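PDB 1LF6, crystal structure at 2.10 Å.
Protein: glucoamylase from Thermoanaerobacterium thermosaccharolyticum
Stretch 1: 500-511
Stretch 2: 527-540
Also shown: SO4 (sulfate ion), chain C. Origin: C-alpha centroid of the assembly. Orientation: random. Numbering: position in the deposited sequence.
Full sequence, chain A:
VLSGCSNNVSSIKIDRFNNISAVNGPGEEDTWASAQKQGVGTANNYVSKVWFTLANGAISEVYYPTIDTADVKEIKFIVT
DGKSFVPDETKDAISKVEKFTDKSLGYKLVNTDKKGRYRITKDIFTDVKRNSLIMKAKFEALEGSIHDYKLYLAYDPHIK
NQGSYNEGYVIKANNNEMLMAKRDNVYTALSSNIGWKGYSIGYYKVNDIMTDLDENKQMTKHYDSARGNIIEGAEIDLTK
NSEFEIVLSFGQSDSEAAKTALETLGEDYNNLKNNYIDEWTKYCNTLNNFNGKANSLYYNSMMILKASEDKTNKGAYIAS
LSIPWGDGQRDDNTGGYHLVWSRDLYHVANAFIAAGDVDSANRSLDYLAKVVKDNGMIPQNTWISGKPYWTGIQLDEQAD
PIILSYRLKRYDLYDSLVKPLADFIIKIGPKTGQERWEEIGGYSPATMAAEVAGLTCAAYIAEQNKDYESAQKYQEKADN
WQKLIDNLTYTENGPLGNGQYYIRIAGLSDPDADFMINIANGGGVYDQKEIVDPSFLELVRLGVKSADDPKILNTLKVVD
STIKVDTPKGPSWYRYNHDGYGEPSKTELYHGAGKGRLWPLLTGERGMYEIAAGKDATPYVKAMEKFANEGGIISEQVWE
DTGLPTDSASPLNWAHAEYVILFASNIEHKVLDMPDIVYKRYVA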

ATOM      1  N   GLN A 500       8.254  20.307  29.969  1.00 20.48           N
ATOM      2  CA  GLN A 500       7.054  20.917  29.410  1.00 20.43           C
ATOM      3  C   GLN A 500       6.846  20.485  27.962  1.00 20.28           C
ATOM      4  O   GLN A 500       7.665  20.805  27.094  1.00 19.27           O
ATOM      5  CB  GLN A 500       7.183  22.435  29.469  1.00 20.30           C
ATOM      6  CG  GLN A 500       7.284  22.992  30.883  1.00 22.83           C
ATOM      7  CD  GLN A 500       8.041  24.304  30.933  1.00 26.23           C
ATOM      8  OE1 GLN A 500       9.256  24.326  31.139  1.00 30.29           O
ATOM      9  NE2 GLN A 500       7.332  25.407  30.725  1.00 25.46           N
ATOM     10  N   TYR A 501       5.752  19.771  27.705  1.00 19.05           N
ATOM     11  CA  TYR A 501       5.452  19.282  26.356  1.00 17.17           C
ATOM     12  C   TYR A 501       4.161  18.475  26.281  1.00 16.47           C
ATOM     13  O   TYR A 501       3.678  17.960  27.291  1.00 15.87           O
ATOM     14  CB  TYR A 501       6.598  18.392  25.860  1.00 16.08           C
ATOM     15  CG  TYR A 501       7.030  17.315  26.847  1.00 18.14           C
ATOM     16  CD1 TYR A 501       8.028  17.565  27.791  1.00 16.91           C
ATOM     17  CD2 TYR A 501       6.450  16.040  26.827  1.00 15.17           C
ATOM     18  CE1 TYR A 501       8.446  16.574  28.685  1.00 18.23           C
ATOM     19  CE2 TYR A 501       6.860  15.044  27.718  1.00 15.53           C
ATOM     20  CZ  TYR A 501       7.864  15.320  28.641  1.00 18.64           C
ATOM     21  OH  TYR A 501       8.316  14.333  29.490  1.00 18.57           O
ATOM     22  N   TYR A 502       3.594  18.377  25.081  1.00 15.47           N
ATOM     23  CA  TYR A 502       2.403  17.561  24.883  1.00 14.30           C
ATOM     24  C   TYR A 502       2.914  16.126  24.920  1.00 15.01           C
ATOM     25  O   TYR A 502       3.972  15.829  24.356  1.00 14.68           O
ATOM     26  CB  TYR A 502       1.766  17.799  23.508  1.00 14.22           C
ATOM     27  CG  TYR A 502       1.032  19.116  23.359  1.00 14.69           C
ATOM     28  CD1 TYR A 502       1.571  20.157  22.606  1.00 12.23           C
ATOM     29  CD2 TYR A 502      -0.197  19.323  23.985  1.00 14.09           C
ATOM     30  CE1 TYR A 502       0.903  21.379  22.481  1.00 16.86           C
ATOM     31  CE2 TYR A 502      -0.871  20.537  23.871  1.00 15.64           C
ATOM     32  CZ  TYR A 502      -0.312  21.564  23.119  1.00 16.62           C
ATOM     33  OH  TYR A 502      -0.961  22.779  23.043  1.00 18.43           O
ATOM     34  N   ILE A 503       2.187  15.237  25.587  1.00 10.25           N
ATOM     35  CA  ILE A 503       2.607  13.849  25.633  1.00 11.15           C
ATOM     36  C   ILE A 503       1.837  13.093  24.558  1.00 11.12           C
ATOM     37  O   ILE A 503       0.926  13.644  23.948  1.00 13.04           O
ATOM     38  CB  ILE A 503       2.345  13.215  27.023  1.00  9.70           C
ATOM     39  CG1 ILE A 503       0.845  13.187  27.346  1.00 10.54           C
ATOM     40  CG2 ILE A 503       3.110  13.998  28.077  1.00 10.83           C
ATOM     41  CD1 ILE A 503       0.522  12.633  28.758  1.00 10.67           C
ATOM     42  N   ARG A 504       2.207  11.841  24.312  1.00 11.21           N
ATOM     43  CA  ARG A 504       1.524  11.052  23.301  1.00 12.78           C
ATOM     44  C   ARG A 504       0.047  10.896  23.645  1.00 13.95           C
ATOM     45  O   ARG A 504      -0.832  11.142  22.813  1.00 13.96           O
ATOM     46  CB  ARG A 504       2.149   9.663  23.178  1.00 13.38           C
ATOM     47  CG  ARG A 504       1.426   8.790  22.161  1.00 10.92           C
ATOM     48  CD  ARG A 504       1.983   7.384  22.082  1.00 11.01           C
ATOM     49  NE  ARG A 504       1.154   6.534  21.223  1.00 10.96           N
ATOM     50  CZ  ARG A 504       1.234   5.209  21.170  1.00 12.53           C
ATOM     51  NH1 ARG A 504       0.431   4.527  20.360  1.00  8.36           N
ATOM     52  NH2 ARG A 504       2.110   4.565  21.935  1.00 10.00           N
ATOM     53  N   ILE A 505      -0.227  10.482  24.875  1.00 13.62           N
ATOM     54  CA  ILE A 505      -1.606  10.296  25.289  1.00 13.79           C
ATOM     55  C   ILE A 505      -1.725  10.211  26.811  1.00 14.29           C
ATOM     56  O   ILE A 505      -0.899   9.589  27.479  1.00 14.15           O
ATOM     57  CB  ILE A 505      -2.191   9.039  24.595  1.00 14.58           C
ATOM     58  CG1 ILE A 505      -3.712   8.988  24.766  1.00 13.86           C
ATOM     59  CG2 ILE A 505      -1.516   7.785  25.131  1.00 16.73           C
ATOM     60  CD1 ILE A 505      -4.396   8.087  23.759  1.00 11.96           C
ATOM     61  N   ALA A 506      -2.737  10.884  27.347  1.00 14.37           N
ATOM     62  CA  ALA A 506      -2.994  10.912  28.784  1.00 16.70           C
ATOM     63  C   ALA A 506      -4.098   9.914  29.124  1.00 18.37           C
ATOM     64  O   ALA A 506      -5.094   9.820  28.410  1.00 18.68           O
ATOM     65  CB  ALA A 506      -3.411  12.320  29.207  1.00 14.36           C
ATOM     66  N   GLY A 507      -3.921   9.176  30.216  1.00 22.59           N
ATOM     67  CA  GLY A 507      -4.917   8.191  30.616  1.00 26.76           C
ATOM     68  C   GLY A 507      -5.980   8.754  31.542  1.00 28.99           C
ATOM     69  O   GLY A 507      -7.108   8.260  31.584  1.00 32.05           O
ATOM     70  N   LEU A 508      -5.617   9.795  32.284  1.00 30.03           N
ATOM     71  CA  LEU A 508      -6.525  10.444  33.220  1.00 31.79           C
ATOM     72  C   LEU A 508      -6.823  11.858  32.741  1.00 32.95           C
ATOM     73  O   LEU A 508      -6.503  12.219  31.609  1.00 35.21           O
ATOM     74  CB  LEU A 508      -5.896  10.513  34.617  1.00 29.89           C
ATOM     75  CG  LEU A 508      -5.592   9.186  35.316  1.00 31.18           C
ATOM     76  CD1 LEU A 508      -4.935   9.461  36.663  1.00 29.93           C
ATOM     77  CD2 LEU A 508      -6.873   8.395  35.503  1.00 29.69           C
ATOM     78  N   SER A 509      -7.422  12.656  33.615  1.00 33.20           N
ATOM     79  CA  SER A 509      -7.757  14.037  33.289  1.00 35.21           C
ATOM     80  C   SER A 509      -6.670  14.990  33.767  1.00 34.23           C
ATOM     81  O   SER A 509      -6.907  16.186  33.900  1.00 33.45           O
ATOM     82  CB  SER A 509      -9.084  14.426  33.939  1.00 34.41           C
ATOM     83  OG  SER A 509     -10.139  13.611  33.466  1.00 39.02           O
ATOM     84  N   ASP A 510      -5.480  14.456  34.026  1.00 34.60           N
ATOM     85  CA  ASP A 510      -4.368  15.276  34.493  1.00 33.23           C
ATOM     86  C   ASP A 510      -3.048  14.754  33.931  1.00 31.20           C
ATOM     87  O   ASP A 510      -2.526  13.736  34.378  1.00 30.02           O
ATOM     88  CB  ASP A 510      -4.341  15.284  36.021  1.00 35.70           C
ATOM     89  CG  ASP A 510      -3.177  16.074  36.579  1.00 38.07           C
ATOM     90  OD1 ASP A 510      -2.678  16.986  35.885  1.00 39.64           O
ATOM     91  OD2 ASP A 510      -2.770  15.789  37.723  1.00 40.52           O
ATOM     92  N   PRO A 511      -2.490  15.463  32.937  1.00 29.20           N
ATOM     93  CA  PRO A 511      -1.233  15.089  32.289  1.00 26.51           C
ATOM     94  C   PRO A 511       0.000  15.171  33.182  1.00 25.04           C
ATOM     95  O   PRO A 511       1.075  14.707  32.802  1.00 26.47           O
ATOM     96  CB  PRO A 511      -1.167  16.044  31.103  1.00 26.88           C
ATOM     97  CG  PRO A 511      -1.776  17.286  31.659  1.00 27.97           C
ATOM     98  CD  PRO A 511      -2.977  16.756  32.423  1.00 29.21           C
ATOM     99  N   ASP A 527       5.601   5.402  32.158  1.00 18.51           N
ATOM    100  CA  ASP A 527       4.692   6.422  32.653  1.00 17.20           C
ATOM    101  C   ASP A 527       4.313   7.265  31.435  1.00 17.68           C
ATOM    102  O   ASP A 527       5.157   7.523  30.569  1.00 17.00           O
ATOM    103  CB  ASP A 527       5.378   7.284  33.714  1.00 16.39           C
ATOM    104  CG  ASP A 527       4.497   8.426  34.190  1.00 19.13           C
ATOM    105  OD1 ASP A 527       4.601   9.547  33.633  1.00 16.81           O
ATOM    106  OD2 ASP A 527       3.682   8.202  35.114  1.00 15.81           O
ATOM    107  N   GLN A 528       3.050   7.677  31.363  1.00 13.74           N
ATOM    108  CA  GLN A 528       2.553   8.458  30.235  1.00 14.95           C
ATOM    109  C   GLN A 528       3.423   9.662  29.883  1.00 15.09           C
ATOM    110  O   GLN A 528       3.552  10.018  28.714  1.00 16.04           O
ATOM    111  CB  GLN A 528       1.103   8.918  30.498  1.00 13.28           C
ATOM    112  CG  GLN A 528       0.908   9.719  31.769  1.00 14.06           C
ATOM    113  CD  GLN A 528      -0.518  10.224  31.929  1.00 15.84           C
ATOM    114  OE1 GLN A 528      -1.458   9.653  31.379  1.00 14.56           O
ATOM    115  NE2 GLN A 528      -0.681  11.290  32.699  1.00 16.12           N
ATOM    116  N   LYS A 529       4.026  10.279  30.892  1.00 16.03           N
ATOM    117  CA  LYS A 529       4.872  11.453  30.685  1.00 16.55           C
ATOM    118  C   LYS A 529       6.224  11.168  30.027  1.00 16.87           C
ATOM    119  O   LYS A 529       6.919  12.096  29.616  1.00 17.41           O
ATOM    120  CB  LYS A 529       5.076  12.181  32.017  1.00 17.29           C
ATOM    121  CG  LYS A 529       3.786  12.762  32.589  1.00 17.69           C
ATOM    122  CD  LYS A 529       3.995  13.310  33.985  1.00 20.69           C
ATOM    123  CE  LYS A 529       4.243  12.180  34.982  1.00 21.69           C
ATOM    124  NZ  LYS A 529       4.484  12.720  36.331  1.00 28.83           N
ATOM    125  N   GLU A 530       6.592   9.894  29.918  1.00 17.56           N
ATOM    126  CA  GLU A 530       7.859   9.517  29.287  1.00 17.46           C
ATOM    127  C   GLU A 530       7.690   9.363  27.777  1.00 17.47           C
ATOM    128  O   GLU A 530       8.674   9.267  27.043  1.00 14.44           O
ATOM    129  CB  GLU A 530       8.361   8.165  29.809  1.00 19.38           C
ATOM    130  CG  GLU A 530       8.657   8.050  31.296  1.00 20.37           C
ATOM    131  CD  GLU A 530       9.142   6.652  31.656  1.00 21.98           C
ATOM    132  OE1 GLU A 530      10.210   6.247  31.152  1.00 22.87           O
ATOM    133  OE2 GLU A 530       8.456   5.948  32.433  1.00 22.52           O
ATOM    134  N   ILE A 531       6.446   9.329  27.317  1.00 15.33           N
ATOM    135  CA  ILE A 531       6.180   9.101  25.899  1.00 17.09           C
ATOM    136  C   ILE A 531       5.726  10.295  25.075  1.00 15.41           C
ATOM    137  O   ILE A 531       4.679  10.886  25.352  1.00 14.72           O
ATOM    138  CB  ILE A 531       5.110   7.997  25.737  1.00 15.83           C
ATOM    139  CG1 ILE A 531       5.416   6.828  26.688  1.00 16.77           C
ATOM    140  CG2 ILE A 531       5.051   7.532  24.299  1.00 14.63           C
ATOM    141  CD1 ILE A 531       6.751   6.131  26.446  1.00 16.53           C
ATOM    142  N   VAL A 532       6.517  10.650  24.064  1.00 14.71           N
ATOM    143  CA  VAL A 532       6.162  11.748  23.167  1.00 13.10           C
ATOM    144  C   VAL A 532       5.910  11.166  21.778  1.00 14.41           C
ATOM    145  O   VAL A 532       6.407  10.087  21.449  1.00 14.36           O
ATOM    146  CB  VAL A 532       7.258  12.854  23.112  1.00 15.31           C
ATOM    147  CG1 VAL A 532       7.344  13.542  24.463  1.00 16.02           C
ATOM    148  CG2 VAL A 532       8.606  12.274  22.704  1.00 13.15           C
ATOM    149  N   ASP A 533       5.131  11.880  20.973  1.00 14.65           N
ATOM    150  CA  ASP A 533       4.727  11.413  19.647  1.00 14.65           C
ATOM    151  C   ASP A 533       4.603  12.623  18.709  1.00 14.90           C
ATOM    152  O   ASP A 533       3.914  13.591  19.025  1.00 17.22           O
ATOM    153  CB  ASP A 533       3.373  10.711  19.816  1.00 16.77           C
ATOM    154  CG  ASP A 533       2.857  10.074  18.542  1.00 17.21           C
ATOM    155  OD1 ASP A 533       3.026  10.665  17.455  1.00 15.40           O
ATOM    156  OD2 ASP A 533       2.249   8.983  18.640  1.00 16.42           O
ATOM    157  N   PRO A 534       5.268  12.585  17.540  1.00 15.87           N
ATOM    158  CA  PRO A 534       5.189  13.716  16.607  1.00 14.57           C
ATOM    159  C   PRO A 534       3.782  14.015  16.095  1.00 14.53           C
ATOM    160  O   PRO A 534       3.552  15.054  15.476  1.00 14.93           O
ATOM    161  CB  PRO A 534       6.146  13.313  15.491  1.00 16.48           C
ATOM    162  CG  PRO A 534       6.131  11.837  15.543  1.00 19.19           C
ATOM    163  CD  PRO A 534       6.149  11.533  17.009  1.00 15.81           C
ATOM    164  N   SER A 535       2.847  13.107  16.366  1.00 13.03           N
ATOM    165  CA  SER A 535       1.462  13.273  15.940  1.00 13.03           C
ATOM    166  C   SER A 535       0.827  14.531  16.521  1.00 12.56           C
ATOM    167  O   SER A 535      -0.207  14.987  16.031  1.00 12.35           O
ATOM    168  CB  SER A 535       0.627  12.054  16.356  1.00 13.12           C
ATOM    169  OG  SER A 535       1.097  10.874  15.728  1.00 13.30           O
ATOM    170  N   PHE A 536       1.420  15.079  17.578  1.00 13.07           N
ATOM    171  CA  PHE A 536       0.863  16.281  18.181  1.00 13.64           C
ATOM    172  C   PHE A 536       0.847  17.404  17.152  1.00 13.53           C
ATOM    173  O   PHE A 536       0.073  18.349  17.280  1.00 13.88           O
ATOM    174  CB  PHE A 536       1.673  16.719  19.406  1.00 14.06           C
ATOM    175  CG  PHE A 536       2.942  17.446  19.066  1.00 15.57           C
ATOM    176  CD1 PHE A 536       4.061  16.752  18.616  1.00 15.28           C
ATOM    177  CD2 PHE A 536       3.012  18.833  19.181  1.00 14.28           C
ATOM    178  CE1 PHE A 536       5.232  17.425  18.283  1.00 13.29           C
ATOM    179  CE2 PHE A 536       4.178  19.515  18.849  1.00 13.47           C
ATOM    180  CZ  PHE A 536       5.293  18.811  18.397  1.00 14.35           C
ATOM    181  N   LEU A 537       1.696  17.300  16.134  1.00 12.04           N
ATOM    182  CA  LEU A 537       1.743  18.331  15.101  1.00 13.12           C
ATOM    183  C   LEU A 537       0.423  18.413  14.344  1.00 13.38           C
ATOM    184  O   LEU A 537       0.214  19.329  13.543  1.00 12.06           O
ATOM    185  CB  LEU A 537       2.899  18.084  14.119  1.00 11.94           C
ATOM    186  CG  LEU A 537       4.311  18.346  14.659  1.00 13.97           C
ATOM    187  CD1 LEU A 537       5.340  17.995  13.587  1.00 12.13           C
ATOM    188  CD2 LEU A 537       4.445  19.813  15.093  1.00 12.66           C
ATOM    189  N   GLU A 538      -0.461  17.452  14.595  1.00 10.73           N
ATOM    190  CA  GLU A 538      -1.772  17.447  13.955  1.00 13.53           C
ATOM    191  C   GLU A 538      -2.545  18.667  14.430  1.00 13.69           C
ATOM    192  O   GLU A 538      -3.430  19.168  13.730  1.00 10.38           O
ATOM    193  CB  GLU A 538      -2.537  16.180  14.319  1.00 12.11           C
ATOM    194  CG  GLU A 538      -2.084  14.953  13.555  1.00 16.21           C
ATOM    195  CD  GLU A 538      -2.458  15.016  12.090  1.00 16.62           C
ATOM    196  OE1 GLU A 538      -1.736  15.671  11.306  1.00 16.85           O
ATOM    197  OE2 GLU A 538      -3.494  14.418  11.727  1.00 16.94           O
ATOM    198  N   LEU A 539      -2.199  19.129  15.632  1.00 12.23           N
ATOM    199  CA  LEU A 539      -2.827  20.302  16.229  1.00 14.26           C
ATOM    200  C   LEU A 539      -2.671  21.503  15.301  1.00 13.91           C
ATOM    201  O   LEU A 539      -3.625  22.239  15.067  1.00 15.32           O
ATOM    202  CB  LEU A 539      -2.191  20.629  17.588  1.00 12.32           C
ATOM    203  CG  LEU A 539      -2.526  19.726  18.783  1.00 11.55           C
ATOM    204  CD1 LEU A 539      -1.502  19.953  19.891  1.00 12.36           C
ATOM    205  CD2 LEU A 539      -3.945  20.012  19.281  1.00  8.29           C
ATOM    206  N   VAL A 540      -1.465  21.700  14.777  1.00 15.09           N
ATOM    207  CA  VAL A 540      -1.203  22.818  13.872  1.00 16.94           C
ATOM    208  C   VAL A 540      -1.692  22.509  12.448  1.00 15.95           C
ATOM    209  O   VAL A 540      -2.266  23.366  11.776  1.00 14.88           O
ATOM    210  CB  VAL A 540       0.308  23.173  13.845  1.00 18.57           C
ATOM    211  CG1 VAL A 540       0.821  23.415  15.272  1.00 15.89           C
ATOM    212  CG2 VAL A 540       1.094  22.064  13.197  1.00 23.03           C
TER
HETATM  213  S   SO4 C 950     -10.807  10.244  33.043  1.00 56.50           S
HETATM  214  O1  SO4 C 950     -10.215   9.517  31.902  1.00 54.77           O
HETATM  215  O2  SO4 C 950     -11.588   9.298  33.873  1.00 55.89           O
HETATM  216  O3  SO4 C 950      -9.735  10.841  33.864  1.00 54.47           O
HETATM  217  O4  SO4 C 950     -11.695  11.313  32.546  1.00 54.36           O
HETATM  218  O   HOH W   1       4.225  14.437  21.781  1.00 16.15           O
HETATM  219  O   HOH W   2       1.421  13.672  21.197  1.00 16.74           O
HETATM  220  O   HOH W   3      -0.356   8.101  19.341  1.00 13.36           O
HETATM  221  O   HOH W   4       1.822   9.219  26.640  1.00 10.17           O

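How do the two backbones lie against each other? They run antiparallel, Tyr502 nearest Phe536 and Ala506 nearest Gln528, and draw closest at Arg504 and Val532, whose CA atoms are 4.7 Å apart. There Arg504 N donates to Ile531 O at 2.8 Å. Elsewhere water fills in: water 4 accepts from Ile505 N and donates to Gln528 O, while water 1 accepts from Asp533 N, placed to donate to Tyr502 O.

Why does Gln528 lose so much surface? Its side chain points toward the first stretch, and its OE1 takes the 2.8 Å hydrogen bond from Gly507 N, so a side-chain carbonyl accepts from a loop backbone N-H. Ile503 CD1 lies 4.1 Å from both Gln528 CB and Gln528 CD, packing along that side chain.

What does Arg504 do with its long, extended side chain? Its CG packs 3.6 Å from Asp533 CB. The salt bridge from Arg504 NE to Asp533 OD2 is long, 3.7 Å, with the oxygen well out of the guanidinium plane, so only charge acts directly; water 3 links both atoms by hydrogen bonds.

How do the tyrosines differ? The Tyr502 ring makes apolar contacts: Leu539 CD1 sits over its face, 3.9 Å from the centroid, and Phe536 packs obliquely. Tyr501 combines both: its OH donates to Lys529 O at 2.6 Å, and its CD2 packs 3.6 Å from Val532 CG1.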